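Long-range contacts in esterase A (Caulobacter crescentus, PDB 5GKV), which probably hydrolyses ester bonds, as a homologue of penicillin-binding proteins and beta-lactamases: residues M323-N328 with A335-H340; N328-P333 with R374-I379; S341-S346 with N367-D372; R354-A359 with A381-L386. All coordinates share one frame; numbering follows the deposited sequence.

Contacts 1, 2 and 3 are largely buried and touch one another in turn, whereas contact 4 lies at the partly exposed rim, its centre about 19 Å from that of the chain. Contact 1 pairs the edge strand 323-324 with 338-341 by backbone hydrogen bonds, and its segments flank, and at N328 share, the loop that contact 2 packs against helix 373-384. Contacts 2 and 4 use successive parts of that helix, contact 4 fastening its C-terminal end to strand 356-362 by packing alone. Contact 3 sits before the helix, at the turn following strand 338-341. Waters dominate contact 3, one water joins contact 2, and apolar groups with an arginine make contact 4.

Contact 1. Residues M323-N328 with A335-H340; sequences MRNEPN and AEAFGH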
loop_
_atom_site.group_PDB
_atom_site.type_symbol
_atom_site.label_atom_id
_atom_site.label_comp_id
_atom_site.label_asym_id
_atom_site.label_seq_id
_atom_site.Cartn_x
_atom_site.Cartn_y
_atom_site.Cartn_z
ATOM N N MET A 323 3.691 -7.224 0.863
ATOM C CA MET A 323 4.617 -7.605 1.917
ATOM C C MET A 323 4.013 -8.770 2.691
ATOM O O MET A 323 2.872 -8.688 3.156
ATOM C CB MET A 323 4.895 -6.421 2.846
ATOM C CG MET A 323 5.985 -6.705 3.882
ATOM S SD MET A 323 6.423 -5.271 4.896
ATOM C CE MET A 323 5.615 -3.917 3.967
ATOM N N ARG A 324 4.754 -9.865 2.800
ATOM C CA ARG A 324 4.307 -10.952 3.657
ATOM C C ARG A 324 4.667 -10.642 5.115
ATOM O O ARG A 324 5.472 -9.759 5.407
ATOM C CB ARG A 324 4.923 -12.277 3.190
ATOM C CG ARG A 324 4.635 -12.550 1.704
ATOM C CD ARG A 324 5.235 -13.878 1.229
ATOM N NE ARG A 324 4.533 -15.018 1.814
ATOM C CZ ARG A 324 5.006 -15.764 2.804
ATOM N NH1 ARG A 324 6.197 -15.501 3.323
ATOM N NH2 ARG A 324 4.282 -16.782 3.271
ATOM N N ASN A 325 4.026 -11.360 6.038
ATOM C CA ASN A 325 4.051 -10.928 7.435
ATOM C C ASN A 325 5.344 -11.350 8.129
ATOM O O ASN A 325 6.009 -10.528 8.771
ATOM C CB ASN A 325 2.812 -11.461 8.158
ATOM C CG ASN A 325 2.574 -10.777 9.506
ATOM O OD1 ASN A 325 3.007 -9.642 9.735
ATOM N ND2 ASN A 325 1.884 -11.474 10.398
ATOM N N GLU A 326 5.737 -12.615 7.998
ATOM C CA GLU A 326 7.025 -13.053 8.531
ATOM C C GLU A 326 8.124 -12.308 7.796
ATOM O O GLU A 326 7.985 -12.038 6.597
ATOM C CB GLU A 326 7.202 -14.565 8.370
ATOM C CG GLU A 326 6.893 -15.070 6.967
ATOM C CD GLU A 326 7.271 -16.537 6.779
ATOM O OE1 GLU A 326 7.185 -17.019 5.640
ATOM O OE2 GLU A 326 7.655 -17.199 7.772
ATOM N N PRO A 327 9.237 -12.004 8.492
ATOM C CA PRO A 327 9.563 -12.409 9.862
ATOM C C PRO A 327 9.266 -11.355 10.932
ATOM O O PRO A 327 9.673 -11.532 12.078
ATOM C CB PRO A 327 11.074 -12.641 9.782
ATOM C CG PRO A 327 11.529 -11.522 8.891
ATOM C CD PRO A 327 10.390 -11.337 7.858
ATOM N N ASN A 328 8.589 -10.261 10.581
ATOM C CA ASN A 328 8.438 -9.181 11.546
ATOM C C ASN A 328 7.104 -9.206 12.277
ATOM O O ASN A 328 7.016 -8.669 13.388
ATOM C CB ASN A 328 8.633 -7.831 10.843
ATOM C CG ASN A 328 9.960 -7.755 10.098
ATOM O OD1 ASN A 328 11.017 -7.738 10.720
ATOM N ND2 ASN A 328 9.906 -7.720 8.760
ATOM N N ALA A 335 2.165 -16.097 9.967
ATOM C CA ALA A 335 3.350 -15.860 9.144
ATOM C C ALA A 335 2.982 -15.552 7.700
ATOM O O ALA A 335 3.605 -14.689 7.072
ATOM C CB ALA A 335 4.299 -17.062 9.213
ATOM N N GLU A 336 1.965 -16.231 7.155
ATOM C CA GLU A 336 1.610 -16.100 5.747
ATOM C C GLU A 336 0.538 -15.039 5.492
ATOM O O GLU A 336 0.059 -14.922 4.360
ATOM C CB GLU A 336 1.164 -17.456 5.160
ATOM C CG GLU A 336 -0.089 -18.092 5.773
ATOM C CD GLU A 336 0.189 -18.880 7.069
ATOM O OE1 GLU A 336 1.292 -18.774 7.652
ATOM O OE2 GLU A 336 -0.722 -19.607 7.519
ATOM N N ALA A 337 0.162 -14.255 6.502
ATOM C CA ALA A 337 -0.634 -13.064 6.227
ATOM C C ALA A 337 0.195 -12.081 5.403
ATOM O O ALA A 337 1.423 -12.188 5.319
ATOM C CB ALA A 337 -1.107 -12.421 7.531
ATOM N N PHE A 338 -0.484 -11.099 4.805
ATOM C CA PHE A 338 0.164 -10.228 3.832
ATOM C C PHE A 338 -0.607 -8.921 3.716
ATOM O O PHE A 338 -1.800 -8.841 4.040
ATOM C CB PHE A 338 0.254 -10.895 2.448
ATOM C CG PHE A 338 -1.085 -11.275 1.874
ATOM C CD1 PHE A 338 -1.652 -12.506 2.169
ATOM C CD2 PHE A 338 -1.776 -10.408 1.036
ATOM C CE1 PHE A 338 -2.869 -12.857 1.643
ATOM C CE2 PHE A 338 -3.015 -10.758 0.520
ATOM C CZ PHE A 338 -3.555 -11.993 0.814
ATOM N N GLY A 339 0.074 -7.918 3.183
ATOM C CA GLY A 339 -0.536 -6.605 3.017
ATOM C C GLY A 339 0.512 -5.604 2.597
ATOM O O GLY A 339 1.457 -5.938 1.875
ATOM N N HIS A 340 0.331 -4.369 3.043
ATOM C CA HIS A 340 1.365 -3.378 2.822
ATOM C C HIS A 340 1.155 -2.246 3.810
ATOM O O HIS A 340 0.037 -2.019 4.295
ATOM C CB HIS A 340 1.366 -2.871 1.372
ATOM C CG HIS A 340 2.731 -2.521 0.855
ATOM N ND1 HIS A 340 3.425 -1.404 1.272
ATOM C CD2 HIS A 340 3.526 -3.139 -0.054
ATOM C CE1 HIS A 340 4.600 -1.363 0.662
ATOM N NE2 HIS A 340 4.682 -2.403 -0.152
#
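M323 and G339 form an antiparallel hydrogen-bonded pair: M323 N donates to G339 O (2.8 Å) and G339 N to M323 O (2.9 Å). Next to them R324 and F338 make a non-hydrogen-bonded pair, and strand 323-324 is outermost on that side of the sheet within this chain. Beyond the strands E326 N binds A335 O in the carbonyl plane, on a lone pair (3.1 Å, 164°), while N325 N reaches A337 O only by a weak, bent bond. N325 OD1 accepts from Y331 N, and ND2 donates to G332 O and T334 O.

R324 and E326, both of 323-328, form a salt bridge: NH1 meets OE1 at 2.9 Å on the anti lone pair, and also bonds S317 OG. R324 NH2 rests 3.7 Å from E336 CB; the E336 carboxylate turns to T353 OG1. E326 CG, between its backbone N and carbonyl carbon (chi1 49°), lies 3.3 Å from A335 O. On the buried side M323 CE stands over the centre of the H340 imidazole, 4.3 Å from its centroid, in a CH-pi contact. Backbone bonds thus fix the register, with the ion pair at the partly exposed end and a methyl on an imidazole inside.

Contact 2. Residues N328-P333 with R374-I379; sequences NFYYGP and RSVRLI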
loop_
_atom_site.group_PDB
_atom_site.type_symbol
_atom_site.label_atom_id
_atom_site.label_comp_id
_atom_site.label_asym_id
_atom_site.label_seq_id
_atom_site.Cartn_x
_atom_site.Cartn_y
_atom_site.Cartn_z
ATOM N N ASN A 328 8.589 -10.261 10.581
ATOM C CA ASN A 328 8.438 -9.181 11.546
ATOM C C ASN A 328 7.104 -9.206 12.277
ATOM O O ASN A 328 7.016 -8.669 13.388
ATOM C CB ASN A 328 8.633 -7.831 10.843
ATOM C CG ASN A 328 9.960 -7.755 10.098
ATOM O OD1 ASN A 328 11.017 -7.738 10.720
ATOM N ND2 ASN A 328 9.906 -7.720 8.760
ATOM N N PHE A 329 6.077 -9.818 11.684
ATOM C CA PHE A 329 4.777 -10.025 12.327
ATOM C C PHE A 329 4.113 -8.710 12.728
ATOM O O PHE A 329 3.420 -8.623 13.745
ATOM C CB PHE A 329 4.910 -10.977 13.521
ATOM C CG PHE A 329 5.328 -12.356 13.110
ATOM C CD1 PHE A 329 4.379 -13.279 12.693
ATOM C CD2 PHE A 329 6.674 -12.708 13.080
ATOM C CE1 PHE A 329 4.762 -14.552 12.266
ATOM C CE2 PHE A 329 7.064 -13.978 12.654
ATOM C CZ PHE A 329 6.108 -14.897 12.251
ATOM N N TYR A 330 4.293 -7.685 11.902
ATOM C CA TYR A 330 3.592 -6.434 12.139
ATOM C C TYR A 330 2.111 -6.511 11.791
ATOM O O TYR A 330 1.374 -5.588 12.148
ATOM C CB TYR A 330 4.251 -5.306 11.349
ATOM C CG TYR A 330 5.666 -5.020 11.789
ATOM C CD1 TYR A 330 6.020 -5.028 13.145
ATOM C CD2 TYR A 330 6.648 -4.724 10.853
ATOM C CE1 TYR A 330 7.324 -4.746 13.542
ATOM C CE2 TYR A 330 7.946 -4.447 11.240
ATOM C CZ TYR A 330 8.278 -4.456 12.572
ATOM O OH TYR A 330 9.574 -4.169 12.926
ATOM N N TYR A 331 1.661 -7.569 11.103
ATOM C CA TYR A 331 0.247 -7.757 10.792
ATOM C C TYR A 331 -0.375 -8.873 11.630
ATOM O O TYR A 331 -1.352 -9.498 11.212
ATOM C CB TYR A 331 0.025 -8.045 9.304
ATOM C CG TYR A 331 0.644 -7.040 8.360
ATOM C CD1 TYR A 331 0.661 -5.675 8.662
ATOM C CD2 TYR A 331 1.205 -7.455 7.164
ATOM C CE1 TYR A 331 1.242 -4.760 7.794
ATOM C CE2 TYR A 331 1.786 -6.557 6.288
ATOM C CZ TYR A 331 1.797 -5.217 6.602
ATOM O OH TYR A 331 2.380 -4.348 5.720
ATOM N N GLY A 332 0.150 -9.115 12.817
ATOM C CA GLY A 332 -0.396 -10.139 13.677
ATOM C C GLY A 332 0.421 -11.416 13.636
ATOM O O GLY A 332 1.523 -11.453 13.085
ATOM N N PRO A 333 -0.129 -12.500 14.192
ATOM C CA PRO A 333 0.666 -13.723 14.416
ATOM C C PRO A 333 0.805 -14.665 13.224
ATOM O O PRO A 333 1.608 -15.607 13.301
ATOM C CB PRO A 333 -0.105 -14.417 15.538
ATOM C CG PRO A 333 -1.546 -14.049 15.229
ATOM C CD PRO A 333 -1.479 -12.604 14.765
ATOM N N ARG A 374 1.378 1.884 16.873
ATOM C CA ARG A 374 -0.059 2.147 16.999
ATOM C C ARG A 374 -0.867 1.087 16.253
ATOM O O ARG A 374 -1.849 0.543 16.781
ATOM C CB ARG A 374 -0.391 3.556 16.486
ATOM C CG ARG A 374 0.291 4.694 17.299
ATOM C CD ARG A 374 0.139 6.044 16.600
ATOM N NE ARG A 374 0.913 6.098 15.348
ATOM C CZ ARG A 374 0.806 7.073 14.445
ATOM N NH1 ARG A 374 -0.066 8.064 14.626
ATOM N NH2 ARG A 374 1.566 7.047 13.359
ATOM N N SER A 375 -0.435 0.734 15.042
ATOM C CA SER A 375 -1.157 -0.265 14.257
ATOM C C SER A 375 -0.910 -1.670 14.792
ATOM O O SER A 375 -1.844 -2.478 14.876
ATOM C CB SER A 375 -0.764 -0.169 12.772
ATOM O OG SER A 375 0.564 -0.621 12.516
ATOM N N VAL A 376 0.333 -1.959 15.193
ATOM C CA VAL A 376 0.675 -3.304 15.656
ATOM C C VAL A 376 -0.109 -3.653 16.919
ATOM O O VAL A 376 -0.666 -4.755 17.034
ATOM C CB VAL A 376 2.193 -3.424 15.866
ATOM C CG1 VAL A 376 2.550 -4.803 16.392
ATOM C CG2 VAL A 376 2.933 -3.145 14.542
ATOM N N ARG A 377 -0.177 -2.724 17.874
ATOM C CA ARG A 377 -0.910 -2.984 19.114
ATOM C C ARG A 377 -2.384 -3.247 18.835
ATOM O O ARG A 377 -3.010 -4.084 19.498
ATOM C CB ARG A 377 -0.782 -1.802 20.077
ATOM C CG ARG A 377 0.594 -1.583 20.694
ATOM C CD ARG A 377 0.507 -0.524 21.828
ATOM N NE ARG A 377 0.300 0.836 21.317
ATOM C CZ ARG A 377 1.291 1.673 21.011
ATOM N NH1 ARG A 377 2.556 1.295 21.192
ATOM N NH2 ARG A 377 1.025 2.893 20.549
ATOM N N LEU A 378 -2.971 -2.518 17.877
ATOM C CA LEU A 378 -4.384 -2.714 17.552
ATOM C C LEU A 378 -4.623 -4.091 16.944
ATOM O O LEU A 378 -5.560 -4.803 17.332
ATOM C CB LEU A 378 -4.869 -1.615 16.590
ATOM C CG LEU A 378 -5.030 -0.221 17.216
ATOM C CD1 LEU A 378 -5.199 0.860 16.132
ATOM C CD2 LEU A 378 -6.227 -0.211 18.207
ATOM N N ILE A 379 -3.774 -4.484 15.993
ATOM C CA ILE A 379 -3.926 -5.782 15.341
ATOM C C ILE A 379 -3.712 -6.904 16.348
ATOM O O ILE A 379 -4.415 -7.921 16.333
ATOM C CB ILE A 379 -2.961 -5.884 14.143
ATOM C CG1 ILE A 379 -3.359 -4.857 13.062
ATOM C CG2 ILE A 379 -2.949 -7.298 13.556
ATOM C CD1 ILE A 379 -2.294 -4.648 11.982
HETATM O O HOH W 1 1.311 -2.984 11.105
#
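I379 lays its CG2 methyl on the peptide between Y331 and G332, 3.6 Å from Y331 C and 3.7 Å from G332 N. CG2 stands anti to the backbone N, which puts it on that peptide, while the CG1 branch (chi1 -65°) carries CD1 to 3.8 Å from Y330 O. One turn earlier on helix 373-384, V376 offers CG2 to Y330, touching CD1 of the ring obliquely at 3.9 Å and Y330 O at 3.8 Å. Both residues therefore press on the same side of a type I beta turn, F329 to G332, whose closing bond from G332 N to F329 O is weak. G332 has a positive phi of 101°, and its CA carries no side chain where I379 closes in.

Y330 O is bridged to the helix by a water. Water 1 donates to both Y330 O (2.8 Å) and S375 OG (2.9 Å), tying the turn to the helix; S375 OG is also bonded to D372 O at the start of the helix. The Y330 ring has N328 CB over one face, 3.5 Å above its plane and off its centre, and it touches Y314 and I370 elsewhere. Y331 leaves the backbone away from the helix.

I379 also reaches C347 and F349 of strand 347-351, so this one side chain touches both the loop between strands 323-324 and 338-341 and the sheet. The joint is mainly apolar methyls on peptide groups, with a single bridged carbonyl adding the polar link.

Contact 3. Residues S341-S346 with N367-D372; sequences SGWGGS and NALIGD
G345 CA lies 3.7 Å from D372 CB where a glycine-rich type II beta turn, G342 to G345, faces A368-D372. The turn joins strands 338-341 and 347-351 as a hairpin; G345 N bonds G342 O at 3.0 Å, and G342 N bonds S346 O. G344 and G345 both have positive phi, a shape easy for glycine. The sequence H340-S341-G342 probably takes the place of the KTG motif of penicillin-binding proteins and beta-lactamases, and S341 O accepts from S80 OG; S80 begins an S-x-x-K signature.

N367-D372 is an irregular run ahead of helix 373-384, and the backbones meet largely through water. Water 4 accepts from G344 N (2.7 Å) and donates to A368 O (2.9 Å). Water 5 donates to G345 O (3.0 Å) and accepts from D372 N (3.1 Å). Water 2 bridges S341 OG and G371 N, and S341 OG also bonds Y331 OH.

Side chains add a few apolar contacts. S341 CB packs on I370 CG2. D372 holds CG anti to its backbone N (chi1 -176°) and caps the helix, with OD1 in a salt bridge to R374 NE. The W343 indole meets F79 edge-to-face and has water 4 over one face, off its centre. On its six-membered ring, CZ3 comes to 3.7 Å from L369 CD2, a methyl that approaches obliquely.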
loop_
_atom_site.group_PDB
_atom_site.type_symbol
_atom_site.label_atom_id
_atom_site.label_comp_id
_atom_site.label_asym_id
_atom_site.label_seq_id
_atom_site.Cartn_x
_atom_site.Cartn_y
_atom_site.Cartn_z
ATOM N N SER A 341 2.246 -1.568 4.134
ATOM C CA SER A 341 2.213 -0.451 5.057
ATOM C C SER A 341 2.594 0.828 4.328
ATOM O O SER A 341 3.154 0.794 3.230
ATOM C CB SER A 341 3.152 -0.688 6.249
ATOM O OG SER A 341 2.807 -1.901 6.896
ATOM N N GLY A 342 2.296 1.956 4.962
ATOM C CA GLY A 342 2.481 3.248 4.338
ATOM C C GLY A 342 3.315 4.171 5.203
ATOM O O GLY A 342 3.367 4.045 6.431
ATOM N N TRP A 343 3.994 5.098 4.525
ATOM C CA TRP A 343 4.746 6.175 5.163
ATOM C C TRP A 343 3.945 6.822 6.290
ATOM O O TRP A 343 2.854 7.350 6.069
ATOM C CB TRP A 343 5.105 7.223 4.100
ATOM C CG TRP A 343 5.845 8.403 4.647
ATOM C CD1 TRP A 343 5.309 9.593 5.070
ATOM C CD2 TRP A 343 7.262 8.521 4.809
ATOM N NE1 TRP A 343 6.312 10.438 5.505
ATOM C CE2 TRP A 343 7.517 9.804 5.352
ATOM C CE3 TRP A 343 8.340 7.671 4.548
ATOM C CZ2 TRP A 343 8.803 10.249 5.638
ATOM C CZ3 TRP A 343 9.618 8.118 4.831
ATOM C CH2 TRP A 343 9.839 9.394 5.372
ATOM N N GLY A 344 4.484 6.789 7.498
ATOM C CA GLY A 344 3.846 7.433 8.623
ATOM C C GLY A 344 3.014 6.514 9.497
ATOM O O GLY A 344 2.720 6.878 10.644
ATOM N N GLY A 345 2.625 5.341 8.997
ATOM C CA GLY A 345 2.076 4.343 9.898
ATOM C C GLY A 345 0.827 3.605 9.453
ATOM O O GLY A 345 0.434 2.655 10.129
ATOM N N SER A 346 0.199 4.002 8.341
ATOM C CA SER A 346 -0.986 3.281 7.879
ATOM C C SER A 346 -0.628 1.863 7.420
ATOM O O SER A 346 0.524 1.548 7.106
ATOM C CB SER A 346 -1.675 4.042 6.737
ATOM O OG SER A 346 -0.943 3.958 5.509
ATOM N N ASN A 367 7.591 7.851 12.528
ATOM C CA ASN A 367 8.826 7.662 11.777
ATOM C C ASN A 367 9.206 6.189 11.646
ATOM O O ASN A 367 10.372 5.875 11.374
ATOM C CB ASN A 367 9.966 8.459 12.412
ATOM C CG ASN A 367 10.452 7.844 13.707
ATOM O OD1 ASN A 367 9.662 7.311 14.490
ATOM N ND2 ASN A 367 11.765 7.908 13.937
ATOM N N ALA A 368 8.256 5.277 11.849
ATOM C CA ALA A 368 8.476 3.864 11.571
ATOM C C ALA A 368 8.056 3.584 10.134
ATOM O O ALA A 368 6.894 3.793 9.769
ATOM C CB ALA A 368 7.703 2.977 12.548
ATOM N N LEU A 369 9.002 3.114 9.314
ATOM C CA LEU A 369 8.683 2.857 7.916
ATOM C C LEU A 369 7.649 1.742 7.785
ATOM O O LEU A 369 6.751 1.812 6.937
ATOM C CB LEU A 369 9.964 2.515 7.156
ATOM C CG LEU A 369 10.955 3.683 7.154
ATOM C CD1 LEU A 369 12.395 3.225 6.915
ATOM C CD2 LEU A 369 10.524 4.716 6.118
ATOM N N ILE A 370 7.768 0.700 8.612
ATOM C CA ILE A 370 6.752 -0.337 8.745
ATOM C C ILE A 370 6.650 -0.692 10.221
ATOM O O ILE A 370 7.547 -0.402 11.020
ATOM C CB ILE A 370 7.055 -1.611 7.914
ATOM C CG1 ILE A 370 8.413 -2.189 8.307
ATOM C CG2 ILE A 370 7.019 -1.306 6.418
ATOM C CD1 ILE A 370 8.840 -3.383 7.468
ATOM N N GLY A 371 5.536 -1.323 10.576
ATOM C CA GLY A 371 5.333 -1.761 11.945
ATOM C C GLY A 371 5.193 -0.623 12.934
ATOM O O GLY A 371 5.732 -0.703 14.046
ATOM N N ASP A 372 4.506 0.444 12.548
ATOM C CA ASP A 372 4.215 1.505 13.499
ATOM C C ASP A 372 3.481 0.886 14.683
ATOM O O ASP A 372 2.480 0.184 14.477
ATOM C CB ASP A 372 3.357 2.589 12.845
ATOM C CG ASP A 372 3.095 3.762 13.764
ATOM O OD1 ASP A 372 2.350 3.611 14.764
ATOM O OD2 ASP A 372 3.652 4.850 13.482
HETATM O O HOH W 2 2.781 -1.765 9.405
HETATM O O HOH W 3 4.302 2.204 8.477
HETATM O O HOH W 4 6.988 5.895 7.845
HETATM O O HOH W 5 2.759 0.809 10.021
#

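Contact 4. Residues R354-A359 with A381-L386; sequences RGVSGA and AAYASL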
loop_
_atom_site.group_PDB
_atom_site.type_symbol
_atom_site.label_atom_id
_atom_site.label_comp_id
_atom_site.label_asym_id
_atom_site.label_seq_id
_atom_site.Cartn_x
_atom_site.Cartn_y
_atom_site.Cartn_z
ATOM N N ARG A 354 -6.791 -17.395 8.883
ATOM C CA ARG A 354 -7.803 -17.138 9.900
ATOM C C ARG A 354 -9.057 -16.479 9.334
ATOM O O ARG A 354 -10.050 -16.347 10.055
ATOM C CB ARG A 354 -7.216 -16.261 11.016
ATOM C CG ARG A 354 -5.863 -16.728 11.560
ATOM C CD ARG A 354 -6.018 -17.844 12.566
ATOM N NE ARG A 354 -6.747 -17.414 13.755
ATOM C CZ ARG A 354 -6.176 -16.938 14.856
ATOM N NH1 ARG A 354 -4.852 -16.819 14.936
ATOM N NH2 ARG A 354 -6.933 -16.581 15.887
ATOM N N GLY A 355 -9.045 -16.053 8.072
ATOM C CA GLY A 355 -10.208 -15.395 7.501
ATOM C C GLY A 355 -10.417 -13.949 7.922
ATOM O O GLY A 355 -11.519 -13.425 7.754
ATOM N N VAL A 356 -9.392 -13.273 8.438
ATOM C CA VAL A 356 -9.571 -11.920 8.959
ATOM C C VAL A 356 -8.758 -10.939 8.121
ATOM O O VAL A 356 -7.863 -11.316 7.361
ATOM C CB VAL A 356 -9.188 -11.811 10.452
ATOM C CG1 VAL A 356 -9.960 -12.833 11.274
ATOM C CG2 VAL A 356 -7.690 -11.998 10.649
ATOM N N SER A 357 -9.093 -9.659 8.261
ATOM C CA SER A 357 -8.374 -8.585 7.585
ATOM C C SER A 357 -8.524 -7.323 8.421
ATOM O O SER A 357 -9.371 -7.249 9.321
ATOM C CB SER A 357 -8.925 -8.343 6.169
ATOM O OG SER A 357 -10.299 -7.997 6.274
ATOM N N GLY A 358 -7.722 -6.312 8.097
ATOM C CA GLY A 358 -7.855 -5.059 8.828
ATOM C C GLY A 358 -7.091 -3.935 8.166
ATOM O O GLY A 358 -6.302 -4.143 7.237
ATOM N N ALA A 359 -7.335 -2.728 8.671
ATOM C CA ALA A 359 -6.574 -1.578 8.209
ATOM C C ALA A 359 -6.532 -0.531 9.306
ATOM O O ALA A 359 -7.512 -0.333 10.027
ATOM C CB ALA A 359 -7.184 -0.978 6.931
ATOM N N ALA A 381 -4.291 -6.771 19.574
ATOM C CA ALA A 381 -5.494 -6.833 20.399
ATOM C C ALA A 381 -6.644 -7.513 19.669
ATOM O O ALA A 381 -7.441 -8.245 20.281
ATOM C CB ALA A 381 -5.916 -5.426 20.832
ATOM N N ALA A 382 -6.778 -7.253 18.365
ATOM C CA ALA A 382 -7.856 -7.885 17.616
ATOM C C ALA A 382 -7.668 -9.397 17.585
ATOM O O ALA A 382 -8.615 -10.155 17.828
ATOM C CB ALA A 382 -7.917 -7.309 16.200
ATOM N N TYR A 383 -6.437 -9.853 17.301
ATOM C CA TYR A 383 -6.180 -11.292 17.276
ATOM C C TYR A 383 -6.354 -11.921 18.656
ATOM O O TYR A 383 -6.819 -13.063 18.761
ATOM C CB TYR A 383 -4.774 -11.579 16.744
ATOM C CG TYR A 383 -4.709 -11.715 15.236
ATOM C CD1 TYR A 383 -4.384 -10.619 14.433
ATOM C CD2 TYR A 383 -4.955 -12.940 14.613
ATOM C CE1 TYR A 383 -4.321 -10.741 13.044
ATOM C CE2 TYR A 383 -4.891 -13.070 13.233
ATOM C CZ TYR A 383 -4.575 -11.963 12.458
ATOM O OH TYR A 383 -4.506 -12.083 11.095
ATOM N N ALA A 384 -5.965 -11.209 19.723
ATOM C CA ALA A 384 -6.135 -11.746 21.072
ATOM C C ALA A 384 -7.602 -11.839 21.471
ATOM O O ALA A 384 -7.921 -12.474 22.484
ATOM C CB ALA A 384 -5.384 -10.887 22.096
ATOM N N SER A 385 -8.492 -11.212 20.708
ATOM C CA SER A 385 -9.923 -11.274 20.954
ATOM C C SER A 385 -10.592 -12.441 20.247
ATOM O O SER A 385 -11.772 -12.710 20.505
ATOM C CB SER A 385 -10.584 -9.963 20.514
ATOM O OG SER A 385 -10.057 -8.875 21.263
ATOM N N LEU A 386 -9.876 -13.123 19.363
ATOM C CA LEU A 386 -10.467 -14.200 18.567
ATOM C C LEU A 386 -10.545 -15.472 19.398
ATOM O O LEU A 386 -11.491 -16.242 19.250
ATOM C CB LEU A 386 -9.645 -14.444 17.290
ATOM C CG LEU A 386 -9.606 -13.248 16.324
ATOM C CD1 LEU A 386 -8.653 -13.474 15.165
ATOM C CD2 LEU A 386 -10.989 -12.947 15.804
#
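R354 and Y383 meet edge to face with the guanidinium providing the face: the edge of the tyrosine ring points at it, so the cation does not stack over the ring. The two planes are 72° apart, with Y383 CE2 above the guanidinium and off its centre, while NH1 lies near the ring plane, 3.9 Å from Y383 CD2. Torsions chi2 (-81°) and chi3 (-64°) turn CD and NE, bending the chain so that its guanidinium lies by Y383 and L386. There NH2 rests on L386, 3.6 Å from CD1 and 3.7 Å from CB.

V356, the first residue of strand 356-362, divides its branches between the same two partners. CG2 presses on the phenol end of Y383, 3.2 Å from OH and 3.6 Å from CZ, in an oblique approach. CG1 touches L386 CD1 at 4.2 Å, the two side chains running antiparallel.

The phenol has its polar partner elsewhere, in D351 OD2. D351 OD1 in turn takes the R354 backbone N, and D351 faces both G355 and V356 in a G1 beta bulge; one carboxylate thus bonds both the tyrosine and the R354 backbone. Towards the C-terminal end of helix 373-384, L386 N bonds Y383 O and S385 OG donates to A381 O (2.9 Å).

Strand and helix end are therefore held here by dispersion between V356, Y383 and L386. The exposed arginine lies across the outer side with its flat group, its charge probably still solvated, and Y383 OH takes its hydrogen bond from outside the contact, with D351.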